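Local coordinates for putative glycosyltransferase (GalT1) (Streptococcus parasanguinis, PDB 4PHR), which probably acts as a glycosyltransferase, its GT-D-fold domain holding the nucleotide UDP near a manganese ion, at residues S20-F34 with I63-P77. Residues are numbered along the deposited sequence; the frame is centred on the assembly and turned at random.
With UDP (uridine-5'-diphosphate), chain B.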
ATOM      1  N   SER A  20     -12.523   4.901   4.568  1.00 17.55           N
ATOM      2  CA  SER A  20     -12.021   3.630   4.043  1.00 19.26           C
ATOM      3  C   SER A  20     -11.806   2.630   5.165  1.00 21.07           C
ATOM      4  O   SER A  20     -12.156   1.457   5.044  1.00 21.34           O
ATOM      5  CB  SER A  20     -10.711   3.820   3.274  1.00 16.01           C
ATOM      6  OG  SER A  20     -10.973   4.353   1.994  1.00 17.31           O
ATOM      7  N   LEU A  21     -11.230   3.103   6.259  1.00 22.83           N
ATOM      8  CA  LEU A  21     -10.961   2.228   7.393  1.00 24.74           C
ATOM      9  C   LEU A  21     -12.252   1.704   8.025  1.00 28.33           C
ATOM     10  O   LEU A  21     -12.326   0.540   8.428  1.00 29.82           O
ATOM     11  CB  LEU A  21     -10.089   2.944   8.421  1.00 26.90           C
ATOM     12  CG  LEU A  21      -8.641   3.123   7.947  1.00 28.41           C
ATOM     13  CD1 LEU A  21      -7.880   4.097   8.840  1.00 32.33           C
ATOM     14  CD2 LEU A  21      -7.912   1.774   7.857  1.00 29.70           C
ATOM     15  N   LYS A  22     -13.278   2.551   8.098  1.00 28.06           N
ATOM     16  CA  LYS A  22     -14.562   2.114   8.648  1.00 30.76           C
ATOM     17  C   LYS A  22     -15.144   1.018   7.771  1.00 30.12           C
ATOM     18  O   LYS A  22     -15.699   0.038   8.265  1.00 35.74           O
ATOM     19  CB  LYS A  22     -15.549   3.281   8.750  1.00 30.24           C
ATOM     20  CG  LYS A  22     -15.205   4.284   9.833  1.00 31.77           C
ATOM     21  CD  LYS A  22     -16.028   5.553   9.686  1.00 38.80           C
ATOM     22  CE  LYS A  22     -15.705   6.546  10.784  1.00 44.80           C
ATOM     23  NZ  LYS A  22     -16.120   7.930  10.414  1.00 48.36           N
ATOM     24  N   TYR A  23     -15.007   1.194   6.462  1.00 29.56           N
ATOM     25  CA  TYR A  23     -15.463   0.201   5.503  1.00 25.09           C
ATOM     26  C   TYR A  23     -14.753  -1.139   5.702  1.00 27.21           C
ATOM     27  O   TYR A  23     -15.385  -2.190   5.742  1.00 30.93           O
ATOM     28  CB  TYR A  23     -15.233   0.714   4.081  1.00 27.56           C
ATOM     29  CG  TYR A  23     -15.714  -0.208   2.988  1.00 25.58           C
ATOM     30  CD1 TYR A  23     -15.050  -1.393   2.703  1.00 26.08           C
ATOM     31  CD2 TYR A  23     -16.823   0.120   2.221  1.00 29.49           C
ATOM     32  CE1 TYR A  23     -15.475  -2.228   1.696  1.00 25.07           C
ATOM     33  CE2 TYR A  23     -17.263  -0.708   1.215  1.00 29.45           C
ATOM     34  CZ  TYR A  23     -16.591  -1.881   0.953  1.00 28.62           C
ATOM     35  OH  TYR A  23     -17.023  -2.708  -0.054  1.00 37.21           O
ATOM     36  N   ILE A  24     -13.428  -1.097   5.795  1.00 23.37           N
ATOM     37  CA  ILE A  24     -12.637  -2.316   5.934  1.00 27.00           C
ATOM     38  C   ILE A  24     -13.029  -3.092   7.190  1.00 32.57           C
ATOM     39  O   ILE A  24     -13.195  -4.311   7.149  1.00 36.29           O
ATOM     40  CB  ILE A  24     -11.119  -2.004   5.942  1.00 23.86           C
ATOM     41  CG1 ILE A  24     -10.703  -1.354   4.617  1.00 22.11           C
ATOM     42  CG2 ILE A  24     -10.316  -3.272   6.209  1.00 23.96           C
ATOM     43  CD1 ILE A  24      -9.403  -0.547   4.688  1.00 22.80           C
ATOM     44  N   LYS A  25     -13.181  -2.375   8.298  1.00 31.20           N
ATOM     45  CA  LYS A  25     -13.525  -2.990   9.580  1.00 31.26           C
ATOM     46  C   LYS A  25     -14.930  -3.560   9.618  1.00 36.16           C
ATOM     47  O   LYS A  25     -15.137  -4.710  10.015  1.00 40.40           O
ATOM     48  CB  LYS A  25     -13.386  -1.970  10.701  1.00 36.21           C
ATOM     49  CG  LYS A  25     -11.970  -1.547  10.947  1.00 34.90           C
ATOM     50  CD  LYS A  25     -11.914  -0.380  11.901  1.00 39.50           C
ATOM     51  CE  LYS A  25     -10.485   0.107  12.047  1.00 35.11           C
ATOM     52  NZ  LYS A  25     -10.386   1.231  13.010  1.00 34.94           N
ATOM     53  N   HIS A  26     -15.896  -2.742   9.225  1.00 37.86           N
ATOM     54  CA  HIS A  26     -17.287  -3.169   9.235  1.00 35.55           C
ATOM     55  C   HIS A  26     -17.413  -4.447   8.421  1.00 33.00           C
ATOM     56  O   HIS A  26     -18.204  -5.335   8.737  1.00 40.59           O
ATOM     57  CB  HIS A  26     -18.182  -2.073   8.647  1.00 37.46           C
ATOM     58  CG  HIS A  26     -19.629  -2.452   8.560  1.00 35.19           C
ATOM     59  ND1 HIS A  26     -20.274  -2.651   7.358  1.00 38.55           N
ATOM     60  CD2 HIS A  26     -20.553  -2.676   9.524  1.00 40.78           C
ATOM     61  CE1 HIS A  26     -21.535  -2.974   7.584  1.00 39.97           C
ATOM     62  NE2 HIS A  26     -21.729  -2.998   8.891  1.00 43.11           N
ATOM     63  N   ASN A  27     -16.586  -4.543   7.389  1.00 33.79           N
ATOM     64  CA  ASN A  27     -16.726  -5.596   6.397  1.00 31.03           C
ATOM     65  C   ASN A  27     -15.671  -6.701   6.480  1.00 29.47           C
ATOM     66  O   ASN A  27     -15.813  -7.751   5.853  1.00 34.45           O
ATOM     67  CB  ASN A  27     -16.752  -4.965   5.006  1.00 30.97           C
ATOM     68  CG  ASN A  27     -17.976  -4.088   4.802  1.00 29.47           C
ATOM     69  OD1 ASN A  27     -19.087  -4.477   5.155  1.00 37.82           O
ATOM     70  ND2 ASN A  27     -17.779  -2.896   4.258  1.00 33.38           N
ATOM     71  N   HIS A  28     -14.631  -6.469   7.275  1.00 33.12           N
ATOM     72  CA  HIS A  28     -13.487  -7.380   7.324  1.00 30.92           C
ATOM     73  C   HIS A  28     -12.956  -7.634   5.916  1.00 33.74           C
ATOM     74  O   HIS A  28     -12.637  -8.770   5.551  1.00 30.78           O
ATOM     75  CB  HIS A  28     -13.867  -8.704   7.997  1.00 38.61           C
ATOM     76  CG  HIS A  28     -14.544  -8.536   9.321  1.00 43.25           C
ATOM     77  ND1 HIS A  28     -15.888  -8.780   9.503  1.00 51.35           N
ATOM     78  CD2 HIS A  28     -14.066  -8.140  10.522  1.00 48.63           C
ATOM     79  CE1 HIS A  28     -16.208  -8.547  10.763  1.00 46.58           C
ATOM     80  NE2 HIS A  28     -15.120  -8.158  11.404  1.00 46.69           N
ATOM     81  N   ALA A  29     -12.863  -6.564   5.132  1.00 27.41           N
ATOM     82  CA  ALA A  29     -12.499  -6.670   3.726  1.00 23.77           C
ATOM     83  C   ALA A  29     -10.991  -6.751   3.508  1.00 22.37           C
ATOM     84  O   ALA A  29     -10.205  -6.190   4.269  1.00 23.31           O
ATOM     85  CB  ALA A  29     -13.064  -5.489   2.955  1.00 25.47           C
ATOM     86  N   SER A  30     -10.602  -7.449   2.451  1.00 19.52           N
ATOM     87  CA  SER A  30      -9.255  -7.309   1.920  1.00 17.30           C
ATOM     88  C   SER A  30      -9.135  -5.925   1.284  1.00 18.15           C
ATOM     89  O   SER A  30     -10.146  -5.267   1.013  1.00 19.93           O
ATOM     90  CB  SER A  30      -8.975  -8.381   0.874  1.00 20.04           C
ATOM     91  OG  SER A  30      -8.864  -9.657   1.477  1.00 18.79           O
ATOM     92  N   VAL A  31      -7.910  -5.483   1.030  1.00 15.51           N
ATOM     93  CA  VAL A  31      -7.690  -4.162   0.471  1.00 15.33           C
ATOM     94  C   VAL A  31      -6.574  -4.232  -0.551  1.00 13.38           C
ATOM     95  O   VAL A  31      -5.487  -4.725  -0.249  1.00 12.68           O
ATOM     96  CB  VAL A  31      -7.274  -3.136   1.550  1.00 16.37           C
ATOM     97  CG1 VAL A  31      -7.103  -1.748   0.916  1.00 18.38           C
ATOM     98  CG2 VAL A  31      -8.297  -3.088   2.668  1.00 18.41           C
ATOM     99  N   VAL A  32      -6.847  -3.737  -1.757  1.00 13.08           N
ATOM    100  CA  VAL A  32      -5.811  -3.580  -2.772  1.00 11.87           C
ATOM    101  C   VAL A  32      -5.749  -2.101  -3.149  1.00 11.83           C
ATOM    102  O   VAL A  32      -6.784  -1.459  -3.358  1.00 12.29           O
ATOM    103  CB  VAL A  32      -6.087  -4.482  -4.004  1.00 15.16           C
ATOM    104  CG1 VAL A  32      -7.418  -4.146  -4.657  1.00 17.42           C
ATOM    105  CG2 VAL A  32      -4.965  -4.379  -5.004  1.00 22.22           C
ATOM    106  N   ARG A  33      -4.538  -1.553  -3.220  1.00 10.80           N
ATOM    107  CA  ARG A  33      -4.370  -0.122  -3.495  1.00 10.86           C
ATOM    108  C   ARG A  33      -3.650   0.102  -4.828  1.00 11.50           C
ATOM    109  O   ARG A  33      -2.619  -0.504  -5.096  1.00 15.75           O
ATOM    110  CB  ARG A  33      -3.605   0.575  -2.361  1.00 11.07           C
ATOM    111  CG  ARG A  33      -4.203   0.411  -0.946  1.00 12.34           C
ATOM    112  CD  ARG A  33      -3.270   1.006   0.156  1.00 10.78           C
ATOM    113  NE  ARG A  33      -1.958   0.405  -0.020  1.00  9.90           N
ATOM    114  CZ  ARG A  33      -0.939   0.921  -0.702  1.00  9.03           C
ATOM    115  NH1 ARG A  33      -0.966   2.178  -1.157  1.00 10.41           N
ATOM    116  NH2 ARG A  33       0.137   0.177  -0.892  1.00 10.32           N
ATOM    117  N   PHE A  34      -4.204   0.954  -5.678  1.00 10.54           N
ATOM    118  CA  PHE A  34      -3.523   1.317  -6.915  1.00 10.18           C
ATOM    119  C   PHE A  34      -2.901   2.688  -6.738  1.00 10.20           C
ATOM    120  O   PHE A  34      -3.597   3.655  -6.439  1.00 11.49           O
ATOM    121  CB  PHE A  34      -4.488   1.291  -8.108  1.00 11.50           C
ATOM    122  CG  PHE A  34      -4.843  -0.094  -8.541  1.00 13.91           C
ATOM    123  CD1 PHE A  34      -5.779  -0.836  -7.837  1.00 15.89           C
ATOM    124  CD2 PHE A  34      -4.203  -0.675  -9.624  1.00 15.83           C
ATOM    125  CE1 PHE A  34      -6.081  -2.130  -8.226  1.00 16.02           C
ATOM    126  CE2 PHE A  34      -4.505  -1.955 -10.018  1.00 17.83           C
ATOM    127  CZ  PHE A  34      -5.440  -2.687  -9.317  1.00 18.78           C
ATOM    128  N   ILE A  63      -7.495  -6.865 -11.887  1.00 14.01           N
ATOM    129  CA  ILE A  63      -7.858  -6.574 -10.508  1.00 13.90           C
ATOM    130  C   ILE A  63      -8.587  -5.232 -10.406  1.00 13.87           C
ATOM    131  O   ILE A  63      -9.576  -5.103  -9.681  1.00 15.73           O
ATOM    132  CB  ILE A  63      -6.620  -6.625  -9.584  1.00 13.87           C
ATOM    133  CG1 ILE A  63      -6.039  -8.047  -9.575  1.00 17.40           C
ATOM    134  CG2 ILE A  63      -6.982  -6.174  -8.177  1.00 15.53           C
ATOM    135  CD1 ILE A  63      -4.589  -8.113  -9.162  1.00 17.65           C
ATOM    136  N   LEU A  64      -8.142  -4.253 -11.186  1.00 14.40           N
ATOM    137  CA  LEU A  64      -8.760  -2.932 -11.157  1.00 16.96           C
ATOM    138  C   LEU A  64     -10.231  -2.982 -11.588  1.00 19.00           C
ATOM    139  O   LEU A  64     -11.026  -2.127 -11.201  1.00 21.28           O
ATOM    140  CB  LEU A  64      -7.976  -1.963 -12.044  1.00 21.21           C
ATOM    141  CG  LEU A  64      -8.483  -0.524 -12.097  1.00 20.35           C
ATOM    142  CD1 LEU A  64      -8.458   0.093 -10.701  1.00 21.41           C
ATOM    143  CD2 LEU A  64      -7.647   0.285 -13.066  1.00 28.73           C
ATOM    144  N   GLN A  65     -10.590  -3.989 -12.385  1.00 20.77           N
ATOM    145  CA  GLN A  65     -11.965  -4.144 -12.861  1.00 24.39           C
ATOM    146  C   GLN A  65     -12.890  -4.775 -11.819  1.00 28.64           C
ATOM    147  O   GLN A  65     -14.112  -4.774 -11.985  1.00 35.07           O
ATOM    148  CB  GLN A  65     -12.001  -4.967 -14.155  1.00 27.38           C
ATOM    149  CG  GLN A  65     -11.153  -4.388 -15.270  1.00 29.93           C
ATOM    150  CD  GLN A  65     -11.659  -3.046 -15.757  1.00 38.40           C
ATOM    151  OE1 GLN A  65     -12.867  -2.823 -15.856  1.00 42.05           O
ATOM    152  NE2 GLN A  65     -10.736  -2.141 -16.066  1.00 42.24           N
ATOM    153  N   THR A  66     -12.305  -5.314 -10.754  1.00 26.60           N
ATOM    154  CA  THR A  66     -13.070  -5.966  -9.690  1.00 27.78           C
ATOM    155  C   THR A  66     -13.882  -4.951  -8.912  1.00 29.00           C
ATOM    156  O   THR A  66     -13.350  -3.929  -8.488  1.00 26.21           O
ATOM    157  CB  THR A  66     -12.148  -6.661  -8.670  1.00 32.58           C
ATOM    158  OG1 THR A  66     -11.106  -7.363  -9.353  1.00 34.62           O
ATOM    159  CG2 THR A  66     -12.942  -7.637  -7.806  1.00 39.68           C
ATOM    160  N   LYS A  67     -15.162  -5.242  -8.707  1.00 32.21           N
ATOM    161  CA  LYS A  67     -16.005  -4.365  -7.916  1.00 35.69           C
ATOM    162  C   LYS A  67     -15.603  -4.438  -6.444  1.00 29.93           C
ATOM    163  O   LYS A  67     -15.242  -5.501  -5.941  1.00 39.22           O
ATOM    164  CB  LYS A  67     -17.473  -4.766  -8.078  1.00 44.88           C
ATOM    165  CG  LYS A  67     -18.455  -3.620  -7.923  1.00 48.65           C
ATOM    166  CD  LYS A  67     -18.401  -2.681  -9.117  1.00 51.54           C
ATOM    167  CE  LYS A  67     -19.770  -2.548  -9.764  1.00 52.59           C
ATOM    168  NZ  LYS A  67     -19.771  -1.577 -10.896  1.00 56.09           N
ATOM    169  N   SER A  68     -15.645  -3.299  -5.762  1.00 32.20           N
ATOM    170  CA  SER A  68     -15.494  -3.289  -4.312  1.00 27.55           C
ATOM    171  C   SER A  68     -16.769  -3.838  -3.683  1.00 28.86           C
ATOM    172  O   SER A  68     -17.879  -3.423  -4.040  1.00 31.20           O
ATOM    173  CB  SER A  68     -15.234  -1.873  -3.789  1.00 21.53           C
ATOM    174  OG  SER A  68     -13.940  -1.418  -4.127  1.00 20.35           O
ATOM    175  N   ASP A  69     -16.610  -4.782  -2.762  1.00 32.03           N
ATOM    176  CA  ASP A  69     -17.740  -5.333  -2.016  1.00 34.84           C
ATOM    177  C   ASP A  69     -17.290  -5.642  -0.593  1.00 33.51           C
ATOM    178  O   ASP A  69     -16.280  -5.112  -0.138  1.00 36.49           O
ATOM    179  CB  ASP A  69     -18.312  -6.573  -2.709  1.00 37.54           C
ATOM    180  CG  ASP A  69     -17.374  -7.767  -2.661  1.00 42.81           C
ATOM    181  OD1 ASP A  69     -16.189  -7.599  -2.303  1.00 42.47           O
ATOM    182  OD2 ASP A  69     -17.829  -8.882  -2.993  1.00 47.89           O
ATOM    183  N   GLU A  70     -18.021  -6.493   0.114  1.00 34.88           N
ATOM    184  CA  GLU A  70     -17.676  -6.752   1.503  1.00 35.55           C
ATOM    185  C   GLU A  70     -16.405  -7.604   1.625  1.00 31.96           C
ATOM    186  O   GLU A  70     -15.807  -7.688   2.696  1.00 39.10           O
ATOM    187  CB  GLU A  70     -18.858  -7.362   2.266  1.00 43.22           C
ATOM    188  CG  GLU A  70     -18.927  -6.902   3.715  1.00 52.81           C
ATOM    189  CD  GLU A  70     -20.281  -7.117   4.370  1.00 59.20           C
ATOM    190  OE1 GLU A  70     -21.277  -7.335   3.647  1.00 64.11           O
ATOM    191  OE2 GLU A  70     -20.343  -7.059   5.617  1.00 52.79           O
ATOM    192  N   LYS A  71     -15.981  -8.211   0.519  1.00 31.06           N
ATOM    193  CA  LYS A  71     -14.763  -9.027   0.512  1.00 31.05           C
ATOM    194  C   LYS A  71     -13.492  -8.250   0.192  1.00 24.91           C
ATOM    195  O   LYS A  71     -12.408  -8.618   0.650  1.00 24.21           O
ATOM    196  CB  LYS A  71     -14.879 -10.176  -0.489  1.00 38.22           C
ATOM    197  CG  LYS A  71     -15.977 -11.180  -0.190  1.00 42.54           C
ATOM    198  CD  LYS A  71     -15.655 -12.519  -0.838  1.00 48.81           C
ATOM    199  CE  LYS A  71     -16.866 -13.440  -0.873  1.00 52.50           C
ATOM    200  NZ  LYS A  71     -17.871 -12.997  -1.881  1.00 56.55           N
ATOM    201  N   LEU A  72     -13.621  -7.193  -0.604  1.00 26.67           N
ATOM    202  CA  LEU A  72     -12.453  -6.489  -1.120  1.00 25.47           C
ATOM    203  C   LEU A  72     -12.769  -5.036  -1.413  1.00 24.98           C
ATOM    204  O   LEU A  72     -13.756  -4.722  -2.077  1.00 30.00           O
ATOM    205  CB  LEU A  72     -11.958  -7.161  -2.400  1.00 28.86           C
ATOM    206  CG  LEU A  72     -10.797  -6.474  -3.120  1.00 27.00           C
ATOM    207  CD1 LEU A  72      -9.532  -6.629  -2.310  1.00 22.79           C
ATOM    208  CD2 LEU A  72     -10.619  -7.057  -4.514  1.00 32.67           C
ATOM    209  N   LEU A  73     -11.921  -4.147  -0.913  1.00 19.63           N
ATOM    210  CA  LEU A  73     -11.985  -2.734  -1.237  1.00 19.48           C
ATOM    211  C   LEU A  73     -10.858  -2.429  -2.218  1.00 14.86           C
ATOM    212  O   LEU A  73      -9.680  -2.674  -1.921  1.00 16.31           O
ATOM    213  CB  LEU A  73     -11.818  -1.894   0.029  1.00 18.82           C
ATOM    214  CG  LEU A  73     -11.937  -0.374  -0.100  1.00 19.54           C
ATOM    215  CD1 LEU A  73     -13.308   0.023  -0.634  1.00 20.60           C
ATOM    216  CD2 LEU A  73     -11.661   0.298   1.241  1.00 18.35           C
ATOM    217  N   VAL A  74     -11.224  -1.915  -3.389  1.00 15.37           N
ATOM    218  CA  VAL A  74     -10.256  -1.501  -4.398  1.00 14.48           C
ATOM    219  C   VAL A  74     -10.044   0.001  -4.256  1.00 13.54           C
ATOM    220  O   VAL A  74     -11.014   0.757  -4.235  1.00 14.24           O
ATOM    221  CB  VAL A  74     -10.751  -1.843  -5.820  1.00 15.94           C
ATOM    222  CG1 VAL A  74      -9.760  -1.342  -6.869  1.00 16.94           C
ATOM    223  CG2 VAL A  74     -10.976  -3.352  -5.963  1.00 17.64           C
ATOM    224  N   CYS A  75      -8.782   0.428  -4.158  1.00 12.35           N
ATOM    225  CA  CYS A  75      -8.469   1.814  -3.796  1.00 13.02           C
ATOM    226  C   CYS A  75      -7.748   2.567  -4.903  1.00 12.01           C
ATOM    227  O   CYS A  75      -6.970   1.977  -5.653  1.00 11.24           O
ATOM    228  CB  CYS A  75      -7.597   1.853  -2.536  1.00 11.69           C
ATOM    229  SG  CYS A  75      -8.318   1.034  -1.112  1.00 13.26           S
ATOM    230  N   LEU A  76      -7.999   3.878  -4.973  1.00 12.13           N
ATOM    231  CA  LEU A  76      -7.304   4.786  -5.884  1.00 10.76           C
ATOM    232  C   LEU A  76      -6.720   5.953  -5.100  1.00 10.89           C
ATOM    233  O   LEU A  76      -7.129   6.215  -3.969  1.00 10.87           O
ATOM    234  CB  LEU A  76      -8.294   5.362  -6.891  1.00 13.25           C
ATOM    235  CG  LEU A  76      -8.491   4.620  -8.210  1.00 27.17           C
ATOM    236  CD1 LEU A  76      -8.380   3.131  -8.080  1.00 35.29           C
ATOM    237  CD2 LEU A  76      -9.823   5.042  -8.851  1.00 20.52           C
ATOM    238  N   PRO A  77      -5.768   6.677  -5.698  1.00 11.53           N
ATOM    239  CA  PRO A  77      -5.266   7.870  -5.014  1.00 11.19           C
ATOM    240  C   PRO A  77      -6.401   8.859  -4.731  1.00 11.15           C
ATOM    241  O   PRO A  77      -7.247   9.105  -5.588  1.00 11.62           O
ATOM    242  CB  PRO A  77      -4.255   8.447  -6.021  1.00 12.62           C
ATOM    243  CG  PRO A  77      -3.842   7.257  -6.883  1.00 13.70           C
ATOM    244  CD  PRO A  77      -5.121   6.470  -7.007  1.00 12.15           C
TER
HETATM  245  N1  UDP B 301       8.599  -3.669  -2.065  1.00 10.07           N
HETATM  246  C2  UDP B 301       9.308  -4.840  -1.954  1.00 10.76           C
HETATM  247  N3  UDP B 301       9.594  -5.575  -3.080  1.00 10.41           N
HETATM  248  C4  UDP B 301       9.170  -5.154  -4.317  1.00 10.94           C
HETATM  249  C5  UDP B 301       8.445  -3.969  -4.434  1.00 10.90           C
HETATM  250  C6  UDP B 301       8.301  -3.175  -3.302  1.00 10.42           C
HETATM  251  O2  UDP B 301       9.716  -5.224  -0.858  1.00 12.09           O
HETATM  252  O4  UDP B 301       9.427  -5.866  -5.295  1.00 12.91           O
HETATM  253  C1' UDP B 301       8.236  -2.945  -0.837  1.00 10.22           C
HETATM  254  C2' UDP B 301       8.973  -1.685  -0.468  1.00 10.86           C
HETATM  255  O2' UDP B 301      10.201  -1.992   0.158  1.00 13.09           O
HETATM  256  C3' UDP B 301       7.985  -1.052   0.487  1.00 10.92           C
HETATM  257  C4' UDP B 301       6.642  -1.454  -0.099  1.00 10.86           C
HETATM  258  O4' UDP B 301       6.901  -2.518  -1.019  1.00  9.51           O
HETATM  259  O3' UDP B 301       8.110  -1.634   1.766  1.00 12.99           O
HETATM  260  C5' UDP B 301       5.954  -0.290  -0.801  1.00  9.99           C
HETATM  261  O5' UDP B 301       4.748  -0.763  -1.388  1.00  9.73           O
HETATM  262  PA  UDP B 301       3.780   0.194  -2.246  1.00  8.83           P
HETATM  263  O1A UDP B 301       4.472   0.618  -3.479  1.00 12.18           O
HETATM  264  O2A UDP B 301       2.516  -0.559  -2.426  1.00 10.56           O
HETATM  265  O3A UDP B 301       3.621   1.464  -1.253  1.00  9.39           O
HETATM  266  PB  UDP B 301       2.687   2.800  -1.298  1.00  8.65           P
HETATM  267  O1B UDP B 301       3.603   3.915  -1.676  1.00 11.59           O
HETATM  268  O2B UDP B 301       2.204   2.925   0.098  1.00 10.30           O
HETATM  269  O3B UDP B 301       1.600   2.602  -2.308  1.00 10.49           O
HETATM  270  O   HOH W   1     -11.593 -11.013   1.952  1.00 24.27           O
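Strands 30-33 and 72-76 pair in parallel in the GT-D glycosyltransferase domain, the two strands of a beta-alpha-beta unit joined through helices 36-42 and 54-64. Backbone bonds alternate along the ladder, from Ser30 N to Lys71 O through Cys75 N to Val32 O (2.9 Å), and Phe34 N to Cys75 O extends it past strand 30-33. On one side of the sheet, Leu73 lies between its strand and helix 20-27: CD1 lies over a face of the Tyr23 ring, 4.0 Å from its centroid, while CD2 meets Ile24 CG1 at 3.9 Å. On the other side, Val32 CG1 packs beside Val74 CG2, and Ile63 CG2 closes on both Val32 CG1 and Phe34 CZ. Leu64 CD1 sits squarely over the Phe34 ring, 4.0 Å from its centroid. With CG anti to the backbone N (chi1 -178°), the Tyr23 ring reaches segment 63-77, where OH donates to Asp69 O (2.5 Å) from above the carbonyl plane. A Schellman motif, Ala29 N to Ile24 O, ends the helix. At the ladder's end Arg33, paired with Cys75, bends at chi3 (-53°) toward UDP, and Asp225 also pairs with its NH2. The guanidinium meets the diphosphate at its edge, Arg33 NH1 giving a 2.8 Å hydrogen bond to UDP O3B.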